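Local structure of TRAP-type transporter, periplasmic component (Cupriavidus necator, 4P8B) at residues 115-120 against 239-244; 153-158 against 174-179; 159-164 against 210-215; 234-239 against 299-304. The protein probably serves as the periplasmic solute-binding component of a TRAP-type transporter, and holds (S)-2-acetolactate in its pocket. One frame throughout, in Å; residues are numbered along the deposited sequence.

Following the chain from the N terminus, 115-120 comes first and waits until 239-244 for its partner, so interaction 1 closes the long loop in which interactions 2 and 3 are nested. Segment 153-158 leaves the five-stranded sheet for the four-stranded one and meets 174-179 across the ligand in interaction 2. Its continuation, 159-164, pairs with 210-215 in interaction 3, which crosses interaction 2 along the chain. Interaction 4 starts inside the loop of interaction 1, shares Y239 with it and crosses it, tying strand 233-235 to strand 300-302. The salt bridges of R155 to D242 and E215 link interaction 2 to interactions 1 and 3.

Interaction 1: 115-120 against 239-244; sequences FLMPDY and YVADPL
The ring of F115 lies with one face against the backbone end of the Y239 side chain. CB of Y239 sits 3.9 Å from the centroid of the F115 ring, 28° off the ring normal, a CH-pi contact, and F115 CZ is the rim atom nearest to it, at 3.4 Å from Y239 CB. The two side chains cross at about a right angle. Y239 has CG between its backbone N and carbonyl carbon (chi1 79°), and its phenol runs on away from F115 to hydrogen-bond E215 through OH. Alongside, on the backbone, F115 N donates to Y239 O at 2.8 Å. A water then takes the N-H of M117 and donates to the same Y239 O, which thus accepts twice.

Farther along, selenomethionine M117 bends at chi3 (-70°) and lays its CE against A241, 3.5 Å from A241 N and 3.8 Å from A241 CB. That buried A241 N has no hydrogen-bonding partner in the model. M117 also packs on helix 120-127, while V240 bonds through its backbone to R155, and D242 to N152 and G153 of strand 144-154. The contact thus seats a loop on the start of strand 241-249, in the five-stranded mixed sheet of a periplasmic solute-binding protein, the strand that brings D242 to the ligand pocket.

Interaction 2: 153-158 against 174-179; sequences GFREVS and KLRVVG. With X2X ((2S)-2-hydroxy-2-methyl-3-oxobutanoic acid), chain D.
R155 and R176 reach from the two segments toward one carboxylate oxygen of the bound acetolactate, OAE. From CB outward, R155 runs as follows: its CB points toward 174-179, CG lies anti to the carbonyl carbon (chi1 -59°), and CD continues the extended run before the chain bends at chi3 (68°). NE turns to E215 in a salt bridge. Beyond CZ the two terminal nitrogens divide the ligand. NH1 gives a nearly straight bond to the hydroxyl oxygen OAF of the acetolactate, 3.0 Å at 167°, and also forms a salt bridge with D242. NH2 donates to OAE, again at 3.0 Å, with a weak second bond to OAF.

R176 comes to the carboxylate edge-on. Its NH1 meets OAE at 2.8 Å and its NH2 meets OAD at 2.8 Å, both bonds almost straight, which makes a two-pronged guanidinium-carboxylate pair. NH2 also bonds the carbonyl of M197. Over the centre of the R176 guanidinium stands the backbone N of V178, whose CG2 packs 3.6 Å from OAD of the ligand.

Away from the pocket the contact is thin and apolar: V157 CG2 lies 4.2 Å from L175 CD1, and L175 CD2 rests near S158 O.

NH2 of R155 and NH1 of R176 stand only 4.4 Å apart, a like-charge approach that the ligand carboxylate between them, with E215 and D242 beside R155, would be expected to offset. This chemistry suits an anionic 2-hydroxy acid: one arginine reads the carboxylate, the other carboxylate and hydroxyl together.

Interaction 3: 159-164 against 210-215; sequences NSKREI and AVDGQE
K161 and D212 meet at their charged ends, with the lysine chain extended beyond CG and crossing the carboxylate obliquely. The direct salt bridge is long, NZ of K161 to OD1 of D212 at 3.7 Å, and two waters do much of the bridging. One accepts from K161 NZ and donates to D212 OD1 at 2.7 Å; the other also accepts from NZ and donates to D212 OD2 at 2.6 Å. OD2 has a further partner in the backbone N of K174, so this carboxylate is tied to the backbone of 174-179 as well as to the lysine.

The D212 carbonyl takes the N-H of S160 at 2.9 Å, in a bent bond (134°), and the CA of N159 approaches the same oxygen. Here strands 156-159 and 213-216 run side by side at one edge of the four-stranded sheet: N159 and G213 form an antiparallel, non-hydrogen-bonded pair with CA atoms 3.8 Å apart. G213 leaves room for so close an approach, since a CB there would collide with that of N159.

Beyond the pair the chain turns, and the N159 side chain organises the turn. Its chi1 (78°) sets CG between the backbone N and the carbonyl carbon, and OD1 on it accepts two backbone N-H groups, from K161 at 2.8 Å and from R162 at 2.9 Å, an Asx turn extended into an Asx motif. The K161 donor stands well above the carbonyl plane of OD1, that of R162 only slightly off it. On the amide's other arm, ND2 donates in its own plane to the carbonyl O of R162 at 2.9 Å.

Interaction 4: 234-239 against 299-304; sequences VTTWGY and VKVTHL
V234 and T235 lie beside V301 and T302 as parallel strand neighbours, and here the packing is close. Three backbone bonds hold the ladder: V234 N to K300 O, T302 N to V234 O, and T236 N to T302 O, the shortest being T302 N to V234 O at 2.8 Å. On the face carrying V234, its CG2 meets V299 CG1 at 3.7 Å, and W291 of helix 289-295 packs against V234 and V301. On the other face, CB of T302 approaches T235 OG1 to 3.6 Å, although each threonine hydroxyl finds its partner elsewhere: T235 OG1 with the carbonyl of I164, T302 OG1 with E163.

T235 CG2 lies anti to the backbone N (chi1 of OG1 -64°) and touches L304 CD2 at 3.6 Å, the two side chains crossing at about a right angle. L304 CD1 reaches the CB of W237, 3.9 Å away; the indole beyond leads off to the carbonyl of R155.

Past T302 the two backbones draw apart. T236 centres an inverse gamma turn, and a water fills in, donating to T236 O and accepting from L304 N, each at 2.9 Å. The H303 side chain is exposed at this side, its ND1 2.9 Å from T236 OG1. At the other end of the pairing K300 is exposed too, and its amine leads away from 234-239.

Chemically, then, main-chain bonds and methyl contacts join the paired strands, and water takes over the bridging where the pairing ends.

Interaction 1: 115-120 against 239-244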
# COMPACT_ATOMS: atom_id res chain seq x y z
N PHE A 115 -2.77 -7.45 -11.93
CA PHE A 115 -4.12 -7.68 -12.44
C PHE A 115 -4.86 -8.81 -11.76
O PHE A 115 -5.72 -9.45 -12.34
CB PHE A 115 -4.10 -7.76 -13.98
CG PHE A 115 -3.51 -6.52 -14.60
CD1 PHE A 115 -4.26 -5.35 -14.66
CD2 PHE A 115 -2.20 -6.49 -15.01
CE1 PHE A 115 -3.72 -4.20 -15.16
CE2 PHE A 115 -1.67 -5.33 -15.51
CZ PHE A 115 -2.42 -4.19 -15.56
N LEU A 116 -4.55 -9.02 -10.48
CA LEU A 116 -5.33 -9.93 -9.64
C LEU A 116 -6.72 -9.40 -9.30
O LEU A 116 -7.68 -10.15 -9.31
CB LEU A 116 -4.59 -10.19 -8.32
CG LEU A 116 -5.31 -11.07 -7.30
CD1 LEU A 116 -5.44 -12.51 -7.76
CD2 LEU A 116 -4.58 -11.03 -5.97
N MSE A 117 -6.83 -8.11 -8.97
CA MSE A 117 -8.04 -7.56 -8.38
C MSE A 117 -8.72 -6.54 -9.29
O MSE A 117 -8.18 -5.45 -9.50
CB MSE A 117 -7.69 -6.87 -7.06
CG MSE A 117 -7.11 -7.79 -6.02
SE MSE A 117 -6.59 -6.92 -4.39
CE MSE A 117 -5.05 -5.94 -5.05
N PRO A 118 -9.91 -6.84 -9.79
CA PRO A 118 -10.54 -5.89 -10.73
C PRO A 118 -11.11 -4.62 -10.10
O PRO A 118 -11.27 -3.62 -10.80
CB PRO A 118 -11.70 -6.69 -11.33
CG PRO A 118 -11.33 -8.11 -11.16
CD PRO A 118 -10.51 -8.18 -9.88
N ASP A 119 -11.42 -4.64 -8.81
CA ASP A 119 -12.16 -3.55 -8.21
C ASP A 119 -12.06 -3.61 -6.68
O ASP A 119 -11.40 -4.50 -6.12
CB ASP A 119 -13.62 -3.56 -8.70
CG ASP A 119 -14.30 -4.91 -8.51
OD1 ASP A 119 -14.00 -5.63 -7.53
OD2 ASP A 119 -15.19 -5.24 -9.31
N TYR A 120 -12.70 -2.66 -5.99
CA TYR A 120 -12.65 -2.60 -4.54
C TYR A 120 -13.32 -3.81 -3.90
O TYR A 120 -12.88 -4.28 -2.86
CB TYR A 120 -13.27 -1.29 -4.02
CG TYR A 120 -12.46 -0.10 -4.47
CD1 TYR A 120 -11.26 0.23 -3.85
CD2 TYR A 120 -12.86 0.66 -5.56
CE1 TYR A 120 -10.51 1.29 -4.29
CE2 TYR A 120 -12.10 1.74 -6.01
CZ TYR A 120 -10.92 2.04 -5.37
OH TYR A 120 -10.16 3.11 -5.83
N TYR A 239 -3.47 -1.76 -11.66
CA TYR A 239 -2.75 -3.02 -11.82
C TYR A 239 -2.60 -3.78 -10.50
O TYR A 239 -2.67 -5.02 -10.49
CB TYR A 239 -1.41 -2.88 -12.54
CG TYR A 239 -0.21 -2.37 -11.74
CD1 TYR A 239 -0.27 -1.19 -10.97
CD2 TYR A 239 0.99 -3.02 -11.82
CE1 TYR A 239 0.86 -0.74 -10.28
CE2 TYR A 239 2.12 -2.56 -11.18
CZ TYR A 239 2.04 -1.42 -10.40
OH TYR A 239 3.18 -1.00 -9.76
N VAL A 240 -2.40 -3.06 -9.39
CA VAL A 240 -2.37 -3.66 -8.06
C VAL A 240 -2.98 -2.66 -7.10
O VAL A 240 -3.19 -1.50 -7.44
CB VAL A 240 -0.92 -3.92 -7.58
CG1 VAL A 240 -0.17 -4.82 -8.53
CG2 VAL A 240 -0.16 -2.61 -7.36
N ALA A 241 -3.24 -3.10 -5.87
CA ALA A 241 -3.60 -2.19 -4.80
C ALA A 241 -2.91 -2.67 -3.54
O ALA A 241 -2.94 -3.86 -3.25
CB ALA A 241 -5.09 -2.12 -4.58
N ASP A 242 -2.33 -1.75 -2.77
CA ASP A 242 -1.75 -2.12 -1.49
C ASP A 242 -2.69 -1.76 -0.35
O ASP A 242 -2.99 -0.57 -0.14
CB ASP A 242 -0.31 -1.57 -1.27
CG ASP A 242 -0.15 -0.06 -1.39
OD1 ASP A 242 -0.70 0.56 -2.32
OD2 ASP A 242 0.64 0.50 -0.58
N PRO A 243 -3.14 -2.77 0.40
CA PRO A 243 -3.78 -2.49 1.68
C PRO A 243 -2.75 -2.09 2.69
O PRO A 243 -1.55 -2.21 2.47
CB PRO A 243 -4.47 -3.81 2.01
CG PRO A 243 -3.72 -4.86 1.26
CD PRO A 243 -2.99 -4.21 0.13
N LEU A 244 -3.25 -1.61 3.82
CA LEU A 244 -2.42 -1.33 4.98
C LEU A 244 -2.76 -2.30 6.07
O LEU A 244 -3.88 -2.80 6.12
CB LEU A 244 -2.65 0.10 5.48
CG LEU A 244 -2.48 1.23 4.49
CD1 LEU A 244 -2.88 2.57 5.10
CD2 LEU A 244 -1.06 1.27 3.94
O HOH W 1 -4.70 -6.27 -8.78

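Interaction 2: 153-158 against 174-179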
# COMPACT_ATOMS: atom_id res chain seq x y z
N GLY A 153 -4.28 1.98 -1.71
CA GLY A 153 -5.24 1.92 -2.79
C GLY A 153 -4.69 1.39 -4.08
O GLY A 153 -3.58 0.90 -4.14
N PHE A 154 -5.50 1.46 -5.12
CA PHE A 154 -5.09 1.05 -6.47
C PHE A 154 -4.02 1.98 -7.00
O PHE A 154 -4.18 3.23 -6.98
CB PHE A 154 -6.29 0.97 -7.43
CG PHE A 154 -7.07 -0.30 -7.26
CD1 PHE A 154 -6.63 -1.46 -7.85
CD2 PHE A 154 -8.21 -0.32 -6.50
CE1 PHE A 154 -7.34 -2.66 -7.68
CE2 PHE A 154 -8.91 -1.51 -6.32
CZ PHE A 154 -8.47 -2.67 -6.92
N ARG A 155 -2.92 1.40 -7.45
CA ARG A 155 -1.72 2.17 -7.75
C ARG A 155 -1.67 2.50 -9.24
O ARG A 155 -1.40 1.65 -10.07
CB ARG A 155 -0.48 1.40 -7.29
CG ARG A 155 -0.51 1.09 -5.79
CD ARG A 155 0.71 0.32 -5.32
NE ARG A 155 1.96 1.10 -5.35
CZ ARG A 155 2.40 1.90 -4.40
NH1 ARG A 155 1.68 2.11 -3.32
NH2 ARG A 155 3.55 2.52 -4.54
N GLU A 156 -1.96 3.76 -9.56
CA GLU A 156 -2.09 4.22 -10.94
C GLU A 156 -0.74 4.77 -11.42
O GLU A 156 -0.05 5.47 -10.67
CB GLU A 156 -3.20 5.26 -11.05
CG GLU A 156 -4.50 4.89 -10.32
CD GLU A 156 -5.13 3.58 -10.77
OE1 GLU A 156 -4.59 2.88 -11.63
OE2 GLU A 156 -6.22 3.25 -10.23
N VAL A 157 -0.37 4.44 -12.63
CA VAL A 157 0.93 4.83 -13.19
C VAL A 157 0.90 6.24 -13.78
O VAL A 157 -0.02 6.60 -14.53
CB VAL A 157 1.44 3.77 -14.20
CG1 VAL A 157 0.50 3.61 -15.42
CG2 VAL A 157 2.85 4.10 -14.68
N SER A 158 1.87 7.06 -13.40
CA SER A 158 2.01 8.40 -13.92
C SER A 158 3.38 8.58 -14.52
O SER A 158 4.32 7.87 -14.20
CB SER A 158 1.80 9.45 -12.83
OG SER A 158 2.88 9.48 -11.89
N LYS A 174 11.69 5.34 -17.40
CA LYS A 174 12.36 5.22 -16.12
C LYS A 174 11.33 5.44 -15.02
O LYS A 174 11.00 6.56 -14.67
CB LYS A 174 13.49 6.23 -16.00
CG LYS A 174 14.57 6.06 -17.03
CD LYS A 174 15.68 7.12 -16.85
CE LYS A 174 16.76 7.00 -17.91
NZ LYS A 174 16.25 7.23 -19.29
N LEU A 175 10.79 4.36 -14.51
CA LEU A 175 9.71 4.45 -13.54
C LEU A 175 10.21 4.07 -12.17
O LEU A 175 10.85 3.04 -12.00
CB LEU A 175 8.55 3.55 -13.95
CG LEU A 175 7.86 4.02 -15.24
CD1 LEU A 175 6.82 3.00 -15.66
CD2 LEU A 175 7.24 5.40 -15.04
N ARG A 176 9.97 4.92 -11.19
CA ARG A 176 10.28 4.55 -9.82
C ARG A 176 9.28 3.53 -9.30
O ARG A 176 8.08 3.69 -9.50
CB ARG A 176 10.28 5.79 -8.93
CG ARG A 176 10.53 5.52 -7.44
CD ARG A 176 9.21 5.30 -6.74
NE ARG A 176 9.40 4.99 -5.33
CZ ARG A 176 8.40 4.86 -4.46
NH1 ARG A 176 7.15 5.01 -4.84
NH2 ARG A 176 8.67 4.58 -3.19
N VAL A 177 9.81 2.53 -8.59
CA VAL A 177 9.02 1.57 -7.84
C VAL A 177 9.62 1.47 -6.43
O VAL A 177 10.73 1.95 -6.18
CB VAL A 177 8.96 0.19 -8.54
CG1 VAL A 177 8.25 0.30 -9.91
CG2 VAL A 177 10.34 -0.42 -8.68
N VAL A 178 8.90 0.82 -5.52
CA VAL A 178 9.44 0.52 -4.21
C VAL A 178 10.40 -0.64 -4.38
O VAL A 178 10.23 -1.44 -5.31
CB VAL A 178 8.31 0.11 -3.25
CG1 VAL A 178 8.87 -0.29 -1.90
CG2 VAL A 178 7.31 1.25 -3.10
N GLY A 179 11.36 -0.79 -3.48
CA GLY A 179 12.33 -1.87 -3.55
C GLY A 179 11.82 -3.24 -3.15
O GLY A 179 12.32 -3.83 -2.19
OAD X2X D . 6.54 4.35 -1.36
CAH X2X D . 5.34 4.45 -1.78
OAE X2X D . 5.09 4.62 -3.00
CAI X2X D . 4.20 4.36 -0.82
CAB X2X D . 4.22 5.60 0.06
OAF X2X D . 2.99 4.13 -1.49
CAG X2X D . 4.47 3.14 -0.00
OAC X2X D . 4.98 3.23 1.11
CAA X2X D . 4.15 1.79 -0.56

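Interaction 3: 159-164 against 210-215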
# COMPACT_ATOMS: atom_id res chain seq x y z
N ASN A 159 3.49 9.56 -15.40
CA ASN A 159 4.78 9.95 -15.94
C ASN A 159 4.72 11.35 -16.55
O ASN A 159 3.63 11.93 -16.64
CB ASN A 159 5.29 8.92 -16.97
CG ASN A 159 4.63 9.05 -18.32
OD1 ASN A 159 5.23 9.56 -19.26
ND2 ASN A 159 3.41 8.53 -18.44
N SER A 160 5.88 11.87 -16.93
CA SER A 160 5.97 13.23 -17.46
C SER A 160 6.02 13.30 -19.00
O SER A 160 5.97 14.40 -19.57
CB SER A 160 7.22 13.92 -16.94
OG SER A 160 8.36 13.31 -17.50
N LYS A 161 6.12 12.14 -19.66
CA LYS A 161 6.43 12.12 -21.09
C LYS A 161 5.26 11.90 -22.01
O LYS A 161 5.15 12.61 -23.01
CB LYS A 161 7.48 11.05 -21.39
CG LYS A 161 8.85 11.42 -20.84
CD LYS A 161 9.94 10.53 -21.40
CE LYS A 161 11.33 11.05 -21.04
NZ LYS A 161 12.39 10.12 -21.52
N ARG A 162 4.44 10.89 -21.76
CA ARG A 162 3.42 10.53 -22.73
C ARG A 162 2.31 9.70 -22.12
O ARG A 162 2.45 9.09 -21.07
CB ARG A 162 4.05 9.74 -23.90
CG ARG A 162 4.73 8.45 -23.46
CD ARG A 162 5.33 7.71 -24.66
NE ARG A 162 6.12 6.54 -24.29
CZ ARG A 162 7.40 6.56 -23.90
NH1 ARG A 162 8.06 7.71 -23.80
NH2 ARG A 162 8.02 5.43 -23.59
N GLU A 163 1.20 9.65 -22.83
CA GLU A 163 0.08 8.82 -22.43
C GLU A 163 0.42 7.34 -22.51
O GLU A 163 1.05 6.90 -23.47
CB GLU A 163 -1.09 9.14 -23.35
CG GLU A 163 -2.31 8.33 -23.04
CD GLU A 163 -3.50 8.68 -23.92
OE1 GLU A 163 -3.30 9.00 -25.12
OE2 GLU A 163 -4.64 8.66 -23.42
N ILE A 164 0.00 6.58 -21.50
CA ILE A 164 0.16 5.12 -21.50
C ILE A 164 -1.18 4.44 -21.75
O ILE A 164 -2.13 4.55 -20.96
CB ILE A 164 0.74 4.64 -20.16
CG1 ILE A 164 2.11 5.24 -19.91
CG2 ILE A 164 0.77 3.12 -20.11
CD1 ILE A 164 2.74 4.80 -18.58
N ALA A 210 15.11 12.57 -12.97
CA ALA A 210 15.96 11.38 -12.92
C ALA A 210 15.12 10.11 -13.13
O ALA A 210 15.60 9.14 -13.72
CB ALA A 210 16.71 11.31 -11.60
N VAL A 211 13.87 10.14 -12.68
CA VAL A 211 12.88 9.16 -13.13
C VAL A 211 11.80 9.91 -13.90
O VAL A 211 11.56 11.10 -13.66
CB VAL A 211 12.25 8.35 -11.98
CG1 VAL A 211 13.31 7.53 -11.27
CG2 VAL A 211 11.54 9.27 -11.02
N ASP A 212 11.18 9.22 -14.85
CA ASP A 212 10.09 9.79 -15.65
C ASP A 212 8.75 9.73 -14.92
O ASP A 212 7.85 10.54 -15.20
CB ASP A 212 9.95 9.03 -16.98
CG ASP A 212 11.21 9.02 -17.81
OD1 ASP A 212 11.90 10.06 -17.88
OD2 ASP A 212 11.49 7.98 -18.45
N GLY A 213 8.57 8.76 -14.02
CA GLY A 213 7.26 8.49 -13.46
C GLY A 213 7.31 7.59 -12.26
O GLY A 213 8.40 7.29 -11.74
N GLN A 214 6.12 7.16 -11.82
CA GLN A 214 5.93 6.45 -10.58
C GLN A 214 4.55 5.79 -10.61
O GLN A 214 3.85 5.87 -11.63
CB GLN A 214 6.08 7.41 -9.37
CG GLN A 214 5.05 8.52 -9.30
CD GLN A 214 3.78 8.13 -8.59
OE1 GLN A 214 3.83 7.69 -7.45
NE2 GLN A 214 2.63 8.34 -9.22
N GLU A 215 4.14 5.17 -9.51
CA GLU A 215 2.85 4.52 -9.43
C GLU A 215 2.38 4.56 -7.99
O GLU A 215 3.14 4.26 -7.08
CB GLU A 215 2.93 3.08 -9.98
CG GLU A 215 4.14 2.26 -9.52
CD GLU A 215 3.99 1.66 -8.13
OE1 GLU A 215 3.02 0.90 -7.91
OE2 GLU A 215 4.84 1.93 -7.24
O HOH W 2 14.31 10.16 -19.00
O HOH W 3 12.56 7.45 -20.77

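Interaction 4: 234-239 against 299-304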
# COMPACT_ATOMS: atom_id res chain seq x y z
N VAL A 234 -1.52 10.28 -16.31
CA VAL A 234 -1.87 9.18 -15.43
C VAL A 234 -2.75 8.20 -16.20
O VAL A 234 -3.63 8.61 -16.93
CB VAL A 234 -2.70 9.68 -14.22
CG1 VAL A 234 -3.32 8.51 -13.45
CG2 VAL A 234 -1.86 10.53 -13.31
N THR A 235 -2.51 6.90 -16.01
CA THR A 235 -3.42 5.87 -16.51
C THR A 235 -3.96 5.08 -15.35
O THR A 235 -3.20 4.55 -14.54
CB THR A 235 -2.73 4.96 -17.50
OG1 THR A 235 -2.37 5.74 -18.63
CG2 THR A 235 -3.66 3.82 -17.98
N THR A 236 -5.29 5.02 -15.26
CA THR A 236 -5.92 4.39 -14.11
C THR A 236 -6.07 2.88 -14.33
O THR A 236 -7.18 2.33 -14.23
CB THR A 236 -7.28 5.01 -13.85
OG1 THR A 236 -8.07 4.91 -15.03
CG2 THR A 236 -7.13 6.49 -13.42
N TRP A 237 -4.97 2.21 -14.62
CA TRP A 237 -4.97 0.78 -14.94
C TRP A 237 -5.27 -0.15 -13.77
O TRP A 237 -5.58 -1.31 -14.01
CB TRP A 237 -3.65 0.41 -15.57
CG TRP A 237 -2.41 0.54 -14.71
CD1 TRP A 237 -2.29 1.14 -13.48
CD2 TRP A 237 -1.12 0.05 -15.04
NE1 TRP A 237 -0.99 1.05 -13.06
CE2 TRP A 237 -0.25 0.38 -13.99
CE3 TRP A 237 -0.60 -0.63 -16.16
CZ2 TRP A 237 1.09 0.02 -14.00
CZ3 TRP A 237 0.72 -0.98 -16.16
CH2 TRP A 237 1.56 -0.65 -15.09
N GLY A 238 -5.22 0.33 -12.54
CA GLY A 238 -5.56 -0.49 -11.39
C GLY A 238 -4.75 -1.76 -11.29
O GLY A 238 -5.29 -2.78 -10.82
N TYR A 239 -3.47 -1.76 -11.66
CA TYR A 239 -2.75 -3.02 -11.82
C TYR A 239 -2.60 -3.78 -10.50
O TYR A 239 -2.67 -5.02 -10.49
CB TYR A 239 -1.41 -2.88 -12.54
CG TYR A 239 -0.21 -2.37 -11.74
CD1 TYR A 239 -0.27 -1.19 -10.97
CD2 TYR A 239 0.99 -3.02 -11.82
CE1 TYR A 239 0.86 -0.74 -10.28
CE2 TYR A 239 2.12 -2.56 -11.18
CZ TYR A 239 2.04 -1.42 -10.40
OH TYR A 239 3.18 -1.00 -9.76
N VAL A 299 -3.60 17.54 -15.33
CA VAL A 299 -3.23 16.14 -15.53
C VAL A 299 -4.10 15.46 -16.59
O VAL A 299 -5.32 15.51 -16.52
CB VAL A 299 -3.34 15.37 -14.21
CG1 VAL A 299 -2.93 13.91 -14.39
CG2 VAL A 299 -2.47 16.02 -13.15
N LYS A 300 -3.46 14.87 -17.59
CA LYS A 300 -4.19 14.08 -18.58
C LYS A 300 -4.38 12.67 -18.02
O LYS A 300 -3.43 11.92 -17.90
CB LYS A 300 -3.44 13.99 -19.90
CG LYS A 300 -4.22 13.26 -20.95
CD LYS A 300 -3.49 13.23 -22.28
CE LYS A 300 -4.29 12.45 -23.30
NZ LYS A 300 -5.36 13.32 -23.85
N VAL A 301 -5.62 12.33 -17.69
CA VAL A 301 -5.95 11.04 -17.10
C VAL A 301 -6.57 10.17 -18.17
O VAL A 301 -7.54 10.55 -18.82
CB VAL A 301 -6.93 11.20 -15.92
CG1 VAL A 301 -7.25 9.82 -15.29
CG2 VAL A 301 -6.36 12.11 -14.87
N THR A 302 -5.98 8.99 -18.33
CA THR A 302 -6.38 8.02 -19.34
C THR A 302 -7.04 6.82 -18.67
O THR A 302 -6.51 6.26 -17.72
CB THR A 302 -5.13 7.54 -20.09
OG1 THR A 302 -4.58 8.65 -20.82
CG2 THR A 302 -5.44 6.40 -21.03
N HIS A 303 -8.21 6.46 -19.18
CA HIS A 303 -8.93 5.26 -18.76
C HIS A 303 -8.88 4.25 -19.90
O HIS A 303 -9.24 4.56 -21.03
CB HIS A 303 -10.38 5.65 -18.40
CG HIS A 303 -10.45 6.73 -17.36
ND1 HIS A 303 -10.35 6.48 -16.01
CD2 HIS A 303 -10.58 8.08 -17.48
CE1 HIS A 303 -10.42 7.61 -15.34
NE2 HIS A 303 -10.58 8.60 -16.20
N LEU A 304 -8.41 3.04 -19.60
CA LEU A 304 -8.24 1.99 -20.60
C LEU A 304 -9.56 1.36 -21.03
O LEU A 304 -10.48 1.21 -20.23
CB LEU A 304 -7.34 0.86 -20.05
CG LEU A 304 -5.96 1.30 -19.57
CD1 LEU A 304 -5.18 0.10 -19.09
CD2 LEU A 304 -5.22 1.99 -20.69
O HOH W 4 -8.63 2.58 -16.75